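Local atomic coordinates of nucleoporin NUP170 (Chaetomium thermophilum, PDB entry 5HAX), a protein that probably serves as a structural component of the nuclear pore complex inner ring, with a beta-propeller followed by an alpha-helical region. Residues E199-Q204 and G258-T263. Residues are numbered along the deposited sequence; the frame is centred on the assembly and turned at random.
Sequences EIFYQQ and GPEKLT
Phe-201 reaches from its strand to the loop 258-263 with one corner of its ring, CE1 lying 3.9 Å from CB of Glu-260. The rest of that glutamate runs on past the same corner: CG of Glu-260 stays close to Phe-201 CE1, and Glu-260 OE1 is 4.1 Å from Phe-201 CD1, with the carboxylate plane turned almost square (89°) to the ring. CZ of Phe-201 lies 4.0 Å from the backbone O of Glu-260. In Phe-201, CG is anti to the carbonyl carbon (chi1 -57°), which directs the ring toward the loop. CG of Glu-199 sits over one face of this ring, offset toward the rim. A single water joins Glu-199 to the loop, donating to its OE2 at 2.9 Å and to Pro-259 O at 2.6 Å. This buried carboxylate is also held by a salt bridge from OE2 to Arg-186 and a hydrogen bond from OE1 to His-218; Arg-186 additionally bonds Lys-261 O. With an alanine at Phe-201, CB and CG of Glu-260 would probably lose the ring they rest against, and a gap would open beside Glu-199 CG. Strand 198-202 of one beta-propeller blade here packs on the loop between strands 251-255 and 263-268 of the next.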
ATOM      1  N   GLU A 199       4.289  -8.603  26.713  1.00 45.25           N
ATOM      2  CA  GLU A 199       2.958  -8.363  26.177  1.00 50.31           C
ATOM      3  C   GLU A 199       2.087  -7.778  27.275  1.00 52.71           C
ATOM      4  O   GLU A 199       2.175  -8.196  28.434  1.00 53.53           O
ATOM      5  CB  GLU A 199       2.320  -9.651  25.630  1.00 43.70           C
ATOM      6  CG  GLU A 199       0.901  -9.452  25.093  1.00 48.37           C
ATOM      7  CD  GLU A 199       0.372 -10.657  24.339  1.00 54.12           C
ATOM      8  OE1 GLU A 199       1.039 -11.712  24.349  1.00 50.70           O
ATOM      9  OE2 GLU A 199      -0.714 -10.546  23.728  1.00 44.59           O
ATOM     10  N   ILE A 200       1.260  -6.803  26.909  1.00 48.53           N
ATOM     11  CA  ILE A 200       0.301  -6.198  27.825  1.00 47.71           C
ATOM     12  C   ILE A 200      -1.071  -6.789  27.529  1.00 49.91           C
ATOM     13  O   ILE A 200      -1.542  -6.746  26.386  1.00 52.73           O
ATOM     14  CB  ILE A 200       0.282  -4.665  27.697  1.00 46.75           C
ATOM     15  CG1 ILE A 200       1.617  -4.091  28.183  1.00 51.83           C
ATOM     16  CG2 ILE A 200      -0.893  -4.078  28.497  1.00 52.80           C
ATOM     17  CD1 ILE A 200       1.651  -2.583  28.283  1.00 57.00           C
ATOM     18  N   PHE A 201      -1.700  -7.346  28.557  1.00 50.18           N
ATOM     19  CA  PHE A 201      -3.074  -7.819  28.492  1.00 60.68           C
ATOM     20  C   PHE A 201      -3.989  -6.808  29.169  1.00 55.32           C
ATOM     21  O   PHE A 201      -3.594  -6.130  30.120  1.00 49.43           O
ATOM     22  CB  PHE A 201      -3.224  -9.179  29.177  1.00 61.44           C
ATOM     23  CG  PHE A 201      -2.320 -10.241  28.629  1.00 65.85           C
ATOM     24  CD1 PHE A 201      -2.687 -10.975  27.514  1.00 67.25           C
ATOM     25  CD2 PHE A 201      -1.107 -10.513  29.233  1.00 69.42           C
ATOM     26  CE1 PHE A 201      -1.858 -11.958  27.010  1.00 69.84           C
ATOM     27  CE2 PHE A 201      -0.275 -11.492  28.736  1.00 72.18           C
ATOM     28  CZ  PHE A 201      -0.649 -12.218  27.623  1.00 68.42           C
ATOM     29  N   TYR A 202      -5.219  -6.708  28.673  1.00 59.31           N
ATOM     30  CA  TYR A 202      -6.214  -5.900  29.357  1.00 61.52           C
ATOM     31  C   TYR A 202      -7.606  -6.409  29.018  1.00 60.94           C
ATOM     32  O   TYR A 202      -7.837  -6.975  27.944  1.00 52.64           O
ATOM     33  CB  TYR A 202      -6.077  -4.408  29.014  1.00 53.29           C
ATOM     34  CG  TYR A 202      -6.325  -4.039  27.567  1.00 54.18           C
ATOM     35  CD1 TYR A 202      -7.597  -3.700  27.125  1.00 61.58           C
ATOM     36  CD2 TYR A 202      -5.282  -3.999  26.651  1.00 54.20           C
ATOM     37  CE1 TYR A 202      -7.827  -3.350  25.808  1.00 55.51           C
ATOM     38  CE2 TYR A 202      -5.503  -3.649  25.332  1.00 50.15           C
ATOM     39  CZ  TYR A 202      -6.777  -3.324  24.916  1.00 60.06           C
ATOM     40  OH  TYR A 202      -7.000  -2.978  23.604  1.00 54.99           O
ATOM     41  N   GLN A 203      -8.527  -6.208  29.958  1.00 65.41           N
ATOM     42  CA  GLN A 203      -9.893  -6.691  29.835  1.00 69.45           C
ATOM     43  C   GLN A 203     -10.832  -5.684  30.483  1.00 70.44           C
ATOM     44  O   GLN A 203     -10.418  -4.843  31.285  1.00 62.55           O
ATOM     45  CB  GLN A 203     -10.061  -8.070  30.480  1.00 64.67           C
ATOM     46  CG  GLN A 203      -9.735  -8.095  31.966  1.00 64.69           C
ATOM     47  CD  GLN A 203      -9.767  -9.493  32.545  1.00 79.98           C
ATOM     48  OE1 GLN A 203     -10.235 -10.433  31.903  1.00 80.24           O
ATOM     49  NE2 GLN A 203      -9.263  -9.641  33.765  1.00 80.80           N
ATOM     50  N   GLN A 204     -12.114  -5.794  30.130  1.00 81.57           N
ATOM     51  CA  GLN A 204     -13.101  -4.832  30.608  1.00 87.93           C
ATOM     52  C   GLN A 204     -13.437  -5.053  32.078  1.00 81.02           C
ATOM     53  O   GLN A 204     -13.548  -4.090  32.845  1.00 79.36           O
ATOM     54  CB  GLN A 204     -14.368  -4.917  29.754  1.00 84.87           C
ATOM     55  CG  GLN A 204     -15.043  -6.282  29.768  1.00103.73           C
ATOM     56  CD  GLN A 204     -16.233  -6.351  28.831  1.00117.68           C
ATOM     57  OE1 GLN A 204     -16.162  -5.904  27.687  1.00116.09           O
ATOM     58  NE2 GLN A 204     -17.339  -6.906  29.316  1.00116.47           N
ATOM     59  N   GLY A 258      -1.461 -18.781  19.751  1.00 73.48           N
ATOM     60  CA  GLY A 258      -2.745 -18.589  20.380  1.00 66.05           C
ATOM     61  C   GLY A 258      -2.981 -17.132  20.717  1.00 63.94           C
ATOM     62  O   GLY A 258      -2.092 -16.286  20.583  1.00 60.48           O
ATOM     63  N   PRO A 259      -4.196 -16.810  21.168  1.00 68.76           N
ATOM     64  CA  PRO A 259      -4.518 -15.408  21.487  1.00 62.93           C
ATOM     65  C   PRO A 259      -3.708 -14.838  22.638  1.00 60.00           C
ATOM     66  O   PRO A 259      -3.687 -13.611  22.804  1.00 54.53           O
ATOM     67  CB  PRO A 259      -6.011 -15.460  21.832  1.00 66.29           C
ATOM     68  CG  PRO A 259      -6.248 -16.872  22.265  1.00 69.48           C
ATOM     69  CD  PRO A 259      -5.328 -17.713  21.433  1.00 64.79           C
ATOM     70  N   GLU A 260      -3.044 -15.684  23.432  1.00 56.14           N
ATOM     71  CA  GLU A 260      -2.246 -15.231  24.561  1.00 60.29           C
ATOM     72  C   GLU A 260      -0.853 -15.844  24.590  1.00 54.31           C
ATOM     73  O   GLU A 260      -0.112 -15.600  25.549  1.00 54.85           O
ATOM     74  CB  GLU A 260      -2.962 -15.551  25.883  1.00 60.39           C
ATOM     75  CG  GLU A 260      -4.362 -14.968  25.990  1.00 73.89           C
ATOM     76  CD  GLU A 260      -5.004 -15.236  27.339  1.00 76.75           C
ATOM     77  OE1 GLU A 260      -5.053 -14.306  28.172  1.00 75.08           O
ATOM     78  OE2 GLU A 260      -5.463 -16.376  27.566  1.00 75.88           O
ATOM     79  N   LYS A 261      -0.474 -16.618  23.575  1.00 51.01           N
ATOM     80  CA  LYS A 261       0.819 -17.284  23.526  1.00 61.81           C
ATOM     81  C   LYS A 261       1.740 -16.609  22.517  1.00 56.37           C
ATOM     82  O   LYS A 261       1.291 -16.053  21.509  1.00 49.47           O
ATOM     83  CB  LYS A 261       0.666 -18.764  23.159  1.00 65.81           C
ATOM     84  CG  LYS A 261       0.177 -19.647  24.297  1.00 79.64           C
ATOM     85  CD  LYS A 261      -1.320 -19.904  24.217  1.00 92.53           C
ATOM     86  CE  LYS A 261      -1.661 -20.901  23.117  1.00100.75           C
ATOM     87  NZ  LYS A 261      -3.124 -21.172  23.039  1.00109.71           N
ATOM     88  N   LEU A 262       3.037 -16.670  22.808  1.00 48.05           N
ATOM     89  CA  LEU A 262       4.083 -16.211  21.901  1.00 50.75           C
ATOM     90  C   LEU A 262       5.272 -17.144  22.066  1.00 49.52           C
ATOM     91  O   LEU A 262       5.816 -17.259  23.169  1.00 51.67           O
ATOM     92  CB  LEU A 262       4.488 -14.761  22.196  1.00 50.99           C
ATOM     93  CG  LEU A 262       5.475 -14.131  21.211  1.00 55.01           C
ATOM     94  CD1 LEU A 262       4.782 -13.828  19.891  1.00 48.02           C
ATOM     95  CD2 LEU A 262       6.112 -12.873  21.794  1.00 45.90           C
ATOM     96  N   THR A 263       5.669 -17.810  20.984  1.00 48.25           N
ATOM     97  CA  THR A 263       6.728 -18.811  21.014  1.00 53.33           C
ATOM     98  C   THR A 263       7.838 -18.417  20.052  1.00 47.98           C
ATOM     99  O   THR A 263       7.578 -18.162  18.872  1.00 45.29           O
ATOM    100  CB  THR A 263       6.184 -20.195  20.637  1.00 53.69           C
ATOM    101  OG1 THR A 263       5.076 -20.526  21.485  1.00 59.73           O
ATOM    102  CG2 THR A 263       7.267 -21.256  20.780  1.00 60.73           C
TER
HETATM  103  O   HOH W   1      -3.385 -11.471  24.289  1.00 57.12           O